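Local coordinates for endoglucanase (Bacillus akibai, PDB 1UWW), which forms the family 28 carbohydrate-binding module of an alkaline endo-1,4-beta-glucanase, a module specific for non-crystalline cellulose, at residues Phe57-Val62 and Val173-Ala178; Asp66-Ala71 and Met167-Asp172; Ser36-Ala41 and Thr70-Asp75. One frame throughout, in Å; residues are numbered along the deposited sequence. Where two conformers were deposited one is given.

Interaction 1 of 3, residues Phe57-Val62 and Val173-Ala178; sequences FGYPEV and VESDFA. With CA (calcium ion), chain F.
Gly58 and Ala178 form an antiparallel, non-hydrogen-bonded pair with CA atoms 3.8 Å apart, and next to it Tyr59 N donates to Phe177 O at 3.1 Å, almost in line with that carbonyl. Ala178 CA adds a CA-H...O contact of 3.3 Å to Phe57 O. Among the side chains, Phe57 and Phe177 cross at about a right angle: Phe57 CE1 lies 3.8 Å from Phe177 CE2, with the ring planes inclined at 47°. This is one end of the module's beta-sandwich. Strand 50-58 runs out into a loop here, while 173-178 carries the chain from strand 165-173 of one sheet toward strand 180-189 of the other. With CG beside its own backbone N (chi1 -64°), on the side of Ser175, Tyr59 brings CD2 to 3.3 Å from Ser175 OG, and Phe57 CE2 stands over the centre of one face. Both hydroxyls have partners in strand 165-173: Ser175 OG bonds Asp172 OD1, and Tyr59 OH bonds Phe170 O. Ser175 OG also accepts a weak bond from Phe177 N. Clear of 173-178, Glu61, extended beyond CG, binds a calcium ion with OE2 at 2.3 Å and OE1 at 2.8 Å; water 2 is a further ligand.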
ATOM      1  N   PHE A  57      -1.249  13.255  17.469  1.00 19.14           N
ATOM      2  CA  PHE A  57      -2.533  12.575  17.361  1.00 18.93           C
ATOM      3  C   PHE A  57      -2.369  11.155  17.863  1.00 19.52           C
ATOM      4  O   PHE A  57      -1.275  10.678  18.076  1.00 17.96           O
ATOM      5  CB  PHE A  57      -3.037  12.550  15.902  1.00 19.65           C
ATOM      6  CG  PHE A  57      -2.322  11.536  15.038  1.00 19.93           C
ATOM      7  CD1 PHE A  57      -1.005  11.737  14.609  1.00 20.94           C
ATOM      8  CD2 PHE A  57      -2.926  10.325  14.721  1.00 21.33           C
ATOM      9  CE1 PHE A  57      -0.364  10.773  13.856  1.00 22.16           C
ATOM     10  CE2 PHE A  57      -2.245   9.380  14.005  1.00 22.21           C
ATOM     11  CZ  PHE A  57      -0.984   9.614  13.579  1.00 20.63           C
ATOM     12  N   GLY A  58      -3.495  10.472  18.046  1.00 19.51           N
ATOM     13  CA  GLY A  58      -3.494   9.037  18.209  1.00 19.80           C
ATOM     14  C   GLY A  58      -4.643   8.426  17.456  1.00 18.75           C
ATOM     15  O   GLY A  58      -5.721   9.000  17.441  1.00 20.46           O
ATOM     16  N   TYR A  59      -4.430   7.248  16.900  1.00 18.98           N
ATOM     17  CA  TYR A  59      -5.513   6.514  16.270  1.00 19.37           C
ATOM     18  C   TYR A  59      -6.517   5.981  17.299  1.00 20.92           C
ATOM     19  O   TYR A  59      -6.135   5.651  18.417  1.00 20.75           O
ATOM     20  CB  TYR A  59      -4.967   5.340  15.463  1.00 19.48           C
ATOM     21  CG  TYR A  59      -4.079   5.703  14.265  1.00 18.74           C
ATOM     22  CD1 TYR A  59      -4.584   6.398  13.168  1.00 18.71           C
ATOM     23  CD2 TYR A  59      -2.763   5.329  14.223  1.00 19.78           C
ATOM     24  CE1 TYR A  59      -3.762   6.686  12.061  1.00 18.58           C
ATOM     25  CE2 TYR A  59      -1.959   5.609  13.128  1.00 18.77           C
ATOM     26  CZ  TYR A  59      -2.466   6.276  12.064  1.00 18.74           C
ATOM     27  OH  TYR A  59      -1.639   6.560  10.992  1.00 19.36           O
ATOM     28  N   PRO A  60      -7.781   5.844  16.896  1.00 21.14           N
ATOM     29  CA  PRO A  60      -8.802   5.281  17.789  1.00 21.80           C
ATOM     30  C   PRO A  60      -8.642   3.788  17.917  1.00 22.93           C
ATOM     31  O   PRO A  60      -8.079   3.131  17.040  1.00 22.29           O
ATOM     32  CB  PRO A  60     -10.107   5.651  17.079  1.00 22.17           C
ATOM     33  CG  PRO A  60      -9.734   5.614  15.648  1.00 22.13           C
ATOM     34  CD  PRO A  60      -8.374   6.273  15.608  1.00 22.18           C
ATOM     35  N   GLU A  61      -9.120   3.229  19.033  1.00 24.56           N
ATOM     36  CA  GLU A  61      -9.139   1.783  19.217  1.00 26.22           C
ATOM     37  C   GLU A  61     -10.188   1.107  18.351  1.00 26.87           C
ATOM     38  O   GLU A  61      -9.951   0.017  17.822  1.00 27.72           O
ATOM     39  CB  GLU A  61      -9.382   1.449  20.684  1.00 27.36           C
ATOM     40  CG  GLU A  61      -8.166   1.800  21.508  1.00 29.53           C
ATOM     41  CD  GLU A  61      -8.210   1.263  22.915  1.00 32.83           C
ATOM     42  OE1 GLU A  61      -8.851   0.212  23.157  1.00 35.25           O
ATOM     43  OE2 GLU A  61      -7.587   1.911  23.780  1.00 31.52           O
ATOM     44  N   VAL A  62     -11.328   1.759  18.188  1.00 27.27           N
ATOM     45  CA  VAL A  62     -12.356   1.263  17.268  1.00 27.93           C
ATOM     46  C   VAL A  62     -11.951   1.674  15.851  1.00 26.97           C
ATOM     47  O   VAL A  62     -11.851   2.852  15.554  1.00 26.44           O
ATOM     48  CB  VAL A  62     -13.758   1.787  17.631  1.00 28.72           C
ATOM     49  CG1 VAL A  62     -14.781   1.375  16.572  1.00 29.86           C
ATOM     50  CG2 VAL A  62     -14.190   1.262  19.018  1.00 30.41           C
ATOM     51  N   VAL A 173      -2.666   0.671  10.514  1.00 18.12           N
ATOM     52  CA  VAL A 173      -2.763  -0.764  10.289  1.00 19.56           C
ATOM     53  C   VAL A 173      -2.774  -1.447  11.658  1.00 18.77           C
ATOM     54  O   VAL A 173      -1.763  -1.921  12.151  1.00 18.31           O
ATOM     55  CB  VAL A 173      -1.564  -1.302   9.473  1.00 20.12           C
ATOM     56  CG1 VAL A 173      -1.798  -2.751   9.098  1.00 21.03           C
ATOM     57  CG2 VAL A 173      -1.300  -0.452   8.218  1.00 20.23           C
ATOM     58  N   GLU A 174      -3.958  -1.475  12.266  1.00 19.76           N
ATOM     59  CA  GLU A 174      -4.170  -2.153  13.546  1.00 20.74           C
ATOM     60  C   GLU A 174      -3.207  -1.683  14.668  1.00 20.83           C
ATOM     61  O   GLU A 174      -2.743  -2.479  15.488  1.00 20.31           O
ATOM     62  CB  GLU A 174      -4.081  -3.687  13.372  1.00 22.14           C
ATOM     63  CG  GLU A 174      -5.190  -4.293  12.514  1.00 26.96           C
ATOM     64  CD  GLU A 174      -5.036  -5.806  12.265  1.00 33.03           C
ATOM     65  OE1 GLU A 174      -4.101  -6.461  12.811  1.00 38.88           O
ATOM     66  OE2 GLU A 174      -5.854  -6.357  11.501  1.00 39.18           O
ATOM     67  N   SER A 175      -2.882  -0.393  14.683  1.00 19.77           N
ATOM     68  CA  SER A 175      -1.868   0.114  15.623  1.00 19.11           C
ATOM     69  C   SER A 175      -2.523   0.820  16.795  1.00 19.31           C
ATOM     70  O   SER A 175      -3.707   1.119  16.769  1.00 20.30           O
ATOM     71  CB  SER A 175      -0.918   1.102  14.956  1.00 19.28           C
ATOM     72  OG  SER A 175      -1.479   2.396  14.926  1.00 21.11           O
ATOM     73  N   ASP A 176      -1.714   1.084  17.820  1.00 18.99           N
ATOM     74  CA  ASP A 176      -2.139   1.897  18.953  1.00 19.33           C
ATOM     75  C   ASP A 176      -1.318   3.170  19.047  1.00 18.76           C
ATOM     76  O   ASP A 176      -1.203   3.787  20.121  1.00 19.57           O
ATOM     77  CB  ASP A 176      -2.102   1.071  20.238  1.00 19.75           C
ATOM     78  CG  ASP A 176      -0.736   0.600  20.615  1.00 21.03           C
ATOM     79  OD1 ASP A 176       0.265   0.765  19.868  1.00 21.70           O
ATOM     80  OD2 ASP A 176      -0.555   0.009  21.727  1.00 23.56           O
ATOM     81  N   PHE A 177      -0.756   3.603  17.925  1.00 17.96           N
ATOM     82  CA  PHE A 177       0.094   4.770  17.941  1.00 17.60           C
ATOM     83  C   PHE A 177      -0.602   6.011  18.508  1.00 17.09           C
ATOM     84  O   PHE A 177      -1.714   6.369  18.117  1.00 17.83           O
ATOM     85  CB  PHE A 177       0.606   5.120  16.517  1.00 18.11           C
ATOM     86  CG  PHE A 177       1.459   6.359  16.526  1.00 18.63           C
ATOM     87  CD1 PHE A 177       2.786   6.304  16.891  1.00 18.43           C
ATOM     88  CD2 PHE A 177       0.914   7.587  16.264  1.00 17.46           C
ATOM     89  CE1 PHE A 177       3.562   7.454  16.965  1.00 20.23           C
ATOM     90  CE2 PHE A 177       1.686   8.745  16.347  1.00 18.67           C
ATOM     91  CZ  PHE A 177       2.993   8.675  16.683  1.00 19.30           C
ATOM     92  N   ALA A 178       0.105   6.704  19.418  1.00 16.54           N
ATOM     93  CA  ALA A 178      -0.242   8.050  19.826  1.00 16.68           C
ATOM     94  C   ALA A 178       1.057   8.796  20.117  1.00 17.45           C
ATOM     95  O   ALA A 178       1.948   8.232  20.735  1.00 17.36           O
ATOM     96  CB  ALA A 178      -1.114   8.023  21.090  1.00 17.37           C
TER
HETATM   97 CA    CA F1195      -7.795   0.612  25.702  1.00 25.73          CA
HETATM   98  O   HOH W   1      -3.850   5.960  19.961  1.00 21.25           O
HETATM   99  O   HOH W   2      -5.519   1.621  24.919  1.00 38.76           O

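Interaction 2 of 3, residues Asp66-Ala71 and Met167-Asp172; sequences DNWATA and MIIFAD
Asn67 meets the strand through its backbone: its O lies 3.9 Å from Ala171 CB and accepts from water 3, which in turn accepts from Asp172 N. Next along, the backbone of Trp68 is tied down: its N donates to Asp66 OD1 at 3.1 Å, reaching that oxygen from above the carboxylate plane, while Lys124 of the second subunit makes a salt bridge to the same oxygen. The Trp68 side chain carries most of the packing. Its indole lies across Ile169 at about a right angle, and Ile169 CD1 sits over one face of the six-membered ring, 3.5 Å from the centroid and 21° off the normal, a CH-pi contact. Ile169 CG2 backs the five-membered part of the indole, and Ala171 CB comes 3.6 Å from Trp68 CD1. Thr70 works through water. Its OG1, set between the backbone N and the carbonyl carbon (chi1 62°), bonds water 3 at 2.8 Å and water 4 at 2.7 Å; water 4 donates onward to Asp172 OD2, which also has a salt bridge to Lys63. Ala71 closes the segment with CB pressed to the strand, 3.3 Å from Phe170 O and 3.8 Å from Ile169 CG2. Phe170 itself turns to the other side of the sheet, toward Trp55 and Phe93 in the sandwich core. Two overlapping type I turns, Asp66-Ala69 and Trp68-Ala71, the first carrying an Asx turn, thus lay a compact loop on the outer face of one sheet of the antiparallel beta-sandwich.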
ATOM      1  N   ASP A  66     -13.479   1.638   6.566  1.00 29.11           N
ATOM      2  CA  ASP A  66     -12.710   2.509   5.661  1.00 27.99           C
ATOM      3  C   ASP A  66     -11.350   2.752   6.321  1.00 27.00           C
ATOM      4  O   ASP A  66     -11.247   3.543   7.250  1.00 27.00           O
ATOM      5  CB  ASP A  66     -13.446   3.829   5.404  1.00 27.64           C
ATOM      6  CG  ASP A  66     -12.641   4.816   4.542  1.00 29.30           C
ATOM      7  OD1 ASP A  66     -11.513   4.478   4.118  1.00 26.25           O
ATOM      8  OD2 ASP A  66     -13.064   5.959   4.250  1.00 31.20           O
ATOM      9  N   ASN A  67     -10.322   2.071   5.822  1.00 27.22           N
ATOM     10  CA  ASN A  67      -8.984   2.126   6.405  1.00 27.07           C
ATOM     11  C   ASN A  67      -8.262   3.478   6.324  1.00 25.85           C
ATOM     12  O   ASN A  67      -7.190   3.622   6.907  1.00 26.42           O
ATOM     13  CB  ASN A  67      -8.095   1.038   5.781  1.00 28.24           C
ATOM     14  CG  ASN A  67      -8.418  -0.343   6.311  1.00 30.52           C
ATOM     15  OD1 ASN A  67      -8.417  -0.572   7.524  1.00 35.36           O
ATOM     16  ND2 ASN A  67      -8.684  -1.283   5.401  1.00 35.13           N
ATOM     17  N   TRP A  68      -8.809   4.435   5.574  1.00 23.58           N
ATOM     18  CA  TRP A  68      -8.273   5.791   5.486  1.00 22.52           C
ATOM     19  C   TRP A  68      -9.102   6.840   6.231  1.00 22.29           C
ATOM     20  O   TRP A  68      -8.707   7.992   6.325  1.00 22.80           O
ATOM     21  CB  TRP A  68      -8.118   6.219   4.022  1.00 21.63           C
ATOM     22  CG  TRP A  68      -6.940   5.632   3.300  1.00 20.16           C
ATOM     23  CD1 TRP A  68      -6.025   4.724   3.765  1.00 22.32           C
ATOM     24  CD2 TRP A  68      -6.549   5.935   1.976  1.00 19.36           C
ATOM     25  NE1 TRP A  68      -5.096   4.449   2.789  1.00 22.25           N
ATOM     26  CE2 TRP A  68      -5.401   5.177   1.680  1.00 21.77           C
ATOM     27  CE3 TRP A  68      -7.069   6.766   0.992  1.00 23.74           C
ATOM     28  CZ2 TRP A  68      -4.755   5.243   0.452  1.00 22.63           C
ATOM     29  CZ3 TRP A  68      -6.427   6.820  -0.247  1.00 24.65           C
ATOM     30  CH2 TRP A  68      -5.273   6.077  -0.486  1.00 23.06           C
ATOM     31  N   ALA A  69     -10.230   6.455   6.831  1.00 21.89           N
ATOM     32  CA  ALA A  69     -11.026   7.445   7.560  1.00 21.68           C
ATOM     33  C   ALA A  69     -10.274   8.165   8.691  1.00 21.38           C
ATOM     34  O   ALA A  69     -10.505   9.340   8.879  1.00 23.49           O
ATOM     35  CB  ALA A  69     -12.294   6.824   8.096  1.00 22.43           C
ATOM     36  N   THR A  70      -9.434   7.453   9.437  1.00 20.27           N
ATOM     37  CA  THR A  70      -8.715   8.029  10.573  1.00 20.74           C
ATOM     38  C   THR A  70      -7.319   8.558  10.222  1.00 20.04           C
ATOM     39  O   THR A  70      -6.595   9.003  11.111  1.00 20.42           O
ATOM     40  CB  THR A  70      -8.529   6.987  11.666  1.00 20.05           C
ATOM     41  OG1 THR A  70      -7.736   5.919  11.172  1.00 21.45           O
ATOM     42  CG2 THR A  70      -9.868   6.348  12.092  1.00 22.31           C
ATOM     43  N   ALA A  71      -6.940   8.493   8.942  1.00 19.11           N
ATOM     44  CA  ALA A  71      -5.566   8.808   8.532  1.00 19.63           C
ATOM     45  C   ALA A  71      -5.343  10.287   8.433  1.00 18.34           C
ATOM     46  O   ALA A  71      -6.077  10.958   7.700  1.00 18.83           O
ATOM     47  CB  ALA A  71      -5.289   8.195   7.192  1.00 18.77           C
HETATM   48  N   MSE A 167      -0.867  14.744  -2.124  0.50 23.53           N
HETATM   49  CA  MSE A 167      -1.156  14.337  -0.694  0.50 23.93           C
HETATM   50  C   MSE A 167      -0.384  13.118  -0.241  0.50 23.48           C
HETATM   51  O   MSE A 167       0.003  12.221  -1.041  0.50 25.23           O
HETATM   52  CB  MSE A 167      -2.676  14.038  -0.421  0.50 24.93           C
HETATM   53  CG  MSE A 167      -3.647  15.210  -1.018  0.50 24.71           C
HETATM   54 SE   MSE A 167      -5.480  14.731  -1.418  0.50 30.07          SE
HETATM   55  CE  MSE A 167      -5.572  13.355  -0.092  0.50 19.68           C
ATOM     56  N   ILE A 168      -0.204  13.105   1.061  1.00 18.34           N
ATOM     57  CA  ILE A 168       0.516  12.050   1.760  1.00 17.73           C
ATOM     58  C   ILE A 168      -0.442  11.559   2.818  1.00 16.90           C
ATOM     59  O   ILE A 168      -0.875  12.351   3.680  1.00 16.93           O
ATOM     60  CB  ILE A 168       1.854  12.531   2.380  1.00 17.51           C
ATOM     61  CG1 ILE A 168       2.727  13.179   1.299  1.00 19.28           C
ATOM     62  CG2 ILE A 168       2.567  11.370   2.991  1.00 18.64           C
ATOM     63  CD1 ILE A 168       3.987  13.768   1.821  1.00 21.02           C
ATOM     64  N   ILE A 169      -0.769  10.280   2.764  1.00 17.05           N
ATOM     65  CA  ILE A 169      -1.752   9.651   3.639  1.00 17.21           C
ATOM     66  C   ILE A 169      -1.032   8.761   4.606  1.00 16.79           C
ATOM     67  O   ILE A 169      -0.223   7.925   4.197  1.00 17.75           O
ATOM     68  CB  ILE A 169      -2.753   8.843   2.791  1.00 18.15           C
ATOM     69  CG1 ILE A 169      -3.489   9.766   1.811  1.00 20.55           C
ATOM     70  CG2 ILE A 169      -3.772   8.163   3.725  1.00 19.86           C
ATOM     71  CD1 ILE A 169      -4.308   9.075   0.769  1.00 27.09           C
ATOM     72  N   PHE A 170      -1.316   8.904   5.898  1.00 16.69           N
ATOM     73  CA  PHE A 170      -0.651   8.166   6.977  1.00 17.00           C
ATOM     74  C   PHE A 170      -1.679   7.244   7.614  1.00 16.77           C
ATOM     75  O   PHE A 170      -2.377   7.635   8.570  1.00 17.88           O
ATOM     76  CB  PHE A 170      -0.066   9.123   8.008  1.00 17.20           C
ATOM     77  CG  PHE A 170       0.993  10.034   7.462  1.00 17.23           C
ATOM     78  CD1 PHE A 170       0.655  11.207   6.838  1.00 17.20           C
ATOM     79  CD2 PHE A 170       2.343   9.721   7.580  1.00 17.96           C
ATOM     80  CE1 PHE A 170       1.614  12.088   6.367  1.00 17.93           C
ATOM     81  CE2 PHE A 170       3.315  10.590   7.094  1.00 18.00           C
ATOM     82  CZ  PHE A 170       2.945  11.766   6.490  1.00 17.57           C
ATOM     83  N   ALA A 171      -1.825   6.033   7.106  1.00 16.56           N
ATOM     84  CA  ALA A 171      -2.944   5.159   7.487  1.00 17.34           C
ATOM     85  C   ALA A 171      -2.585   4.155   8.575  1.00 17.96           C
ATOM     86  O   ALA A 171      -1.509   3.582   8.599  1.00 18.21           O
ATOM     87  CB  ALA A 171      -3.443   4.424   6.270  1.00 18.06           C
ATOM     88  N   ASP A 172      -3.535   3.931   9.471  1.00 18.50           N
ATOM     89  CA  ASP A 172      -3.441   2.964  10.553  1.00 19.10           C
ATOM     90  C   ASP A 172      -3.536   1.543  10.025  1.00 19.05           C
ATOM     91  O   ASP A 172      -4.422   1.230   9.226  1.00 21.26           O
ATOM     92  CB  ASP A 172      -4.614   3.238  11.497  1.00 18.84           C
ATOM     93  CG  ASP A 172      -4.552   2.476  12.796  1.00 20.78           C
ATOM     94  OD1 ASP A 172      -3.521   1.914  13.178  1.00 19.76           O
ATOM     95  OD2 ASP A 172      -5.606   2.437  13.486  1.00 23.55           O
TER
HETATM   96  O   HOH W   3      -6.089   5.240   8.949  1.00 20.39           O
HETATM   97  O   HOH W   4      -7.935   3.706  12.706  1.00 24.20           O

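Interaction 3 of 3, residues Ser36-Ala41 and Thr70-Asp75; sequences SGVKTA and TAPRLD
Pro72 offers one face of its ring to Val38, whose CG2 stands over it with its closest approach to Pro72 CG, 3.7 Å; at the rim, beside that same CG, comes Phe57 CZ. Trp32 and Trp55 also touch the proline, so it is wedged among aromatic side chains of both sheets. The setting is the margin of the beta-sandwich: segment 36-41 belongs to the loop that leaves strand 30-32, the outermost of its sheet, and goes over to strand 43-47, the outermost of the other. Strand 73-77 is the neighbour of 30-32, and Arg73 pairs through its backbone with Ala33; beyond that, the loop is held by one side-chain bond from Ser36 and one backbone bond from Gly37. Gly37 N donates to Ala71 O at 3.0 Å, approaching from well above the carbonyl plane though fairly straight at the hydrogen (162°). Gly37 CA comes within 4.2 Å of Thr70 C, and Val38 CG2 also lies 3.9 Å from Thr70 O. Arg73 packs its CB against Ser36 CA at 3.8 Å, then runs extended from CG to NE and lies against Trp68. Ser36 supplies the side-chain bonds of the contact. With OG anti to the backbone N (chi1 -174°), the hydroxyl is gripped twice and its proton is committed. It accepts from Arg73 N at 2.9 Å, and Ser36 OG donates to Val38 O at 2.7 Å, tilted 24° from that carbonyl's plane.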
ATOM      1  N   SER A  36      -8.832  14.706   5.391  1.00 22.77           N
ATOM      2  CA  SER A  36      -7.990  14.210   6.474  1.00 22.37           C
ATOM      3  C   SER A  36      -8.792  13.801   7.700  1.00 21.93           C
ATOM      4  O   SER A  36      -9.709  14.506   8.089  1.00 23.53           O
ATOM      5  CB  SER A  36      -6.977  15.250   6.916  1.00 21.18           C
ATOM      6  OG  SER A  36      -6.088  14.691   7.863  1.00 18.88           O
ATOM      7  N   GLY A  37      -8.441  12.682   8.313  1.00 22.75           N
ATOM      8  CA  GLY A  37      -9.074  12.262   9.554  1.00 22.62           C
ATOM      9  C   GLY A  37      -8.532  12.950  10.801  1.00 23.38           C
ATOM     10  O   GLY A  37      -9.040  12.778  11.915  1.00 23.99           O
ATOM     11  N   VAL A  38      -7.459  13.715  10.640  1.00 22.60           N
ATOM     12  CA  VAL A  38      -6.834  14.450  11.716  1.00 22.53           C
ATOM     13  C   VAL A  38      -6.661  15.869  11.215  1.00 22.58           C
ATOM     14  O   VAL A  38      -6.119  16.097  10.123  1.00 21.75           O
ATOM     15  CB  VAL A  38      -5.459  13.838  12.089  1.00 22.74           C
ATOM     16  CG1 VAL A  38      -4.684  14.749  13.058  1.00 23.26           C
ATOM     17  CG2 VAL A  38      -5.647  12.428  12.668  1.00 23.98           C
ATOM     18  N   LYS A  39      -7.119  16.837  11.997  1.00 23.78           N
ATOM     19  CA  LYS A  39      -7.012  18.232  11.626  1.00 24.78           C
ATOM     20  C   LYS A  39      -6.468  19.084  12.776  1.00 25.03           C
ATOM     21  O   LYS A  39      -6.713  20.294  12.823  1.00 26.89           O
ATOM     22  CB  LYS A  39      -8.349  18.725  11.062  1.00 25.33           C
ATOM     23  CG  LYS A  39      -8.669  18.072   9.701  1.00 27.85           C
ATOM     24  CD  LYS A  39      -9.654  18.846   8.888  1.00 31.38           C
ATOM     25  CE  LYS A  39     -10.085  18.079   7.643  1.00 32.29           C
ATOM     26  NZ  LYS A  39     -11.412  18.538   7.123  1.00 35.26           N
ATOM     27  N   THR A  40      -5.653  18.433  13.614  1.00 25.10           N
ATOM     28  CA  THR A  40      -4.962  19.037  14.764  1.00 25.20           C
ATOM     29  C   THR A  40      -3.932  20.106  14.322  1.00 23.38           C
ATOM     30  O   THR A  40      -3.544  20.174  13.164  1.00 22.52           O
ATOM     31  CB  THR A  40      -4.243  17.909  15.661  1.00 23.55           C
ATOM     32  OG1 THR A  40      -3.256  17.178  14.905  1.00 28.57           O
ATOM     33  CG2 THR A  40      -5.194  16.828  16.162  1.00 26.96           C
ATOM     34  N   ALA A  41      -3.465  20.931  15.249  1.00 22.70           N
ATOM     35  CA  ALA A  41      -2.503  21.983  14.941  1.00 21.80           C
ATOM     36  C   ALA A  41      -1.244  21.444  14.220  1.00 20.14           C
ATOM     37  O   ALA A  41      -0.573  20.522  14.704  1.00 20.02           O
ATOM     38  CB  ALA A  41      -2.082  22.687  16.220  1.00 22.30           C
ATOM     39  N   THR A  70      -9.434   7.453   9.437  1.00 20.27           N
ATOM     40  CA  THR A  70      -8.715   8.029  10.573  1.00 20.74           C
ATOM     41  C   THR A  70      -7.319   8.558  10.222  1.00 20.04           C
ATOM     42  O   THR A  70      -6.595   9.003  11.111  1.00 20.42           O
ATOM     43  CB  THR A  70      -8.529   6.987  11.666  1.00 20.05           C
ATOM     44  OG1 THR A  70      -7.736   5.919  11.172  1.00 21.45           O
ATOM     45  CG2 THR A  70      -9.868   6.348  12.092  1.00 22.31           C
ATOM     46  N   ALA A  71      -6.940   8.493   8.942  1.00 19.11           N
ATOM     47  CA  ALA A  71      -5.566   8.808   8.532  1.00 19.63           C
ATOM     48  C   ALA A  71      -5.343  10.287   8.433  1.00 18.34           C
ATOM     49  O   ALA A  71      -6.077  10.958   7.700  1.00 18.83           O
ATOM     50  CB  ALA A  71      -5.289   8.195   7.192  1.00 18.77           C
ATOM     51  N   PRO A  72      -4.295  10.815   9.073  1.00 17.60           N
ATOM     52  CA  PRO A  72      -3.804  12.136   8.665  1.00 18.04           C
ATOM     53  C   PRO A  72      -3.529  12.168   7.157  1.00 18.15           C
ATOM     54  O   PRO A  72      -2.930  11.222   6.621  1.00 16.86           O
ATOM     55  CB  PRO A  72      -2.496  12.295   9.443  1.00 18.55           C
ATOM     56  CG  PRO A  72      -2.656  11.399  10.669  1.00 19.03           C
ATOM     57  CD  PRO A  72      -3.509  10.237  10.169  1.00 18.34           C
ATOM     58  N   ARG A  73      -3.904  13.248   6.506  1.00 17.42           N
ATOM     59  CA  ARG A  73      -3.719  13.424   5.079  1.00 18.31           C
ATOM     60  C   ARG A  73      -3.204  14.828   4.856  1.00 17.61           C
ATOM     61  O   ARG A  73      -3.940  15.798   4.914  1.00 18.58           O
ATOM     62  CB  ARG A  73      -5.021  13.232   4.325  1.00 19.42           C
ATOM     63  CG  ARG A  73      -5.637  11.883   4.274  1.00 25.23           C
ATOM     64  CD  ARG A  73      -6.588  11.766   3.091  1.00 26.49           C
ATOM     65  NE  ARG A  73      -7.636  10.773   3.233  1.00 33.37           N
ATOM     66  CZ  ARG A  73      -8.342  10.318   2.191  1.00 32.57           C
ATOM     67  NH1 ARG A  73      -8.111  10.796   0.970  1.00 34.98           N
ATOM     68  NH2 ARG A  73      -9.275   9.401   2.372  1.00 37.30           N
ATOM     69  N   LEU A  74      -1.917  14.923   4.586  1.00 17.70           N
ATOM     70  CA  LEU A  74      -1.298  16.197   4.215  1.00 17.61           C
ATOM     71  C   LEU A  74      -1.561  16.488   2.752  1.00 18.79           C
ATOM     72  O   LEU A  74      -1.728  15.575   1.956  1.00 18.55           O
ATOM     73  CB  LEU A  74       0.206  16.158   4.415  1.00 18.59           C
ATOM     74  CG  LEU A  74       0.715  16.045   5.831  1.00 17.89           C
ATOM     75  CD1 LEU A  74       2.235  15.951   5.818  1.00 19.22           C
ATOM     76  CD2 LEU A  74       0.329  17.271   6.626  1.00 19.89           C
ATOM     77  N   ASP A  75      -1.577  17.752   2.390  1.00 17.90           N
ATOM     78  CA  ASP A  75      -1.871  18.205   1.039  1.00 18.61           C
ATOM     79  C   ASP A  75      -0.955  19.376   0.710  1.00 18.12           C
ATOM     80  O   ASP A  75      -0.732  20.260   1.531  1.00 19.45           O
ATOM     81  CB  ASP A  75      -3.362  18.580   0.983  1.00 19.12           C
ATOM     82  CG  ASP A  75      -3.947  18.643  -0.386  1.00 22.69           C
ATOM     83  OD1 ASP A  75      -3.290  18.276  -1.382  1.00 22.76           O
ATOM     84  OD2 ASP A  75      -5.122  19.097  -0.520  1.00 25.67           O
TER

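In the fold
All three contacts lie within the single family 17/28 module. Interactions 2 and 3 are closest, with centres about 8 Å apart; they share Thr70 and Ala71, and their strands 165-173 and 73-77 are neighbours in the five-stranded sheet, joined by Phe170 N to Pro72 O and Leu74 N to Ile168 O. Interaction 1 sits toward one end of the sandwich, about 11 Å from interaction 2 and 13 Å from interaction 3, centre to centre. Along the chain the order is 36-41, 57-62, 66-75, 167-172, 173-178. The loop after strand 50-58 of the six-stranded sheet is therefore fastened to the five-stranded one, and Tyr59, Thr70 and Pro72 tie the three contacts together.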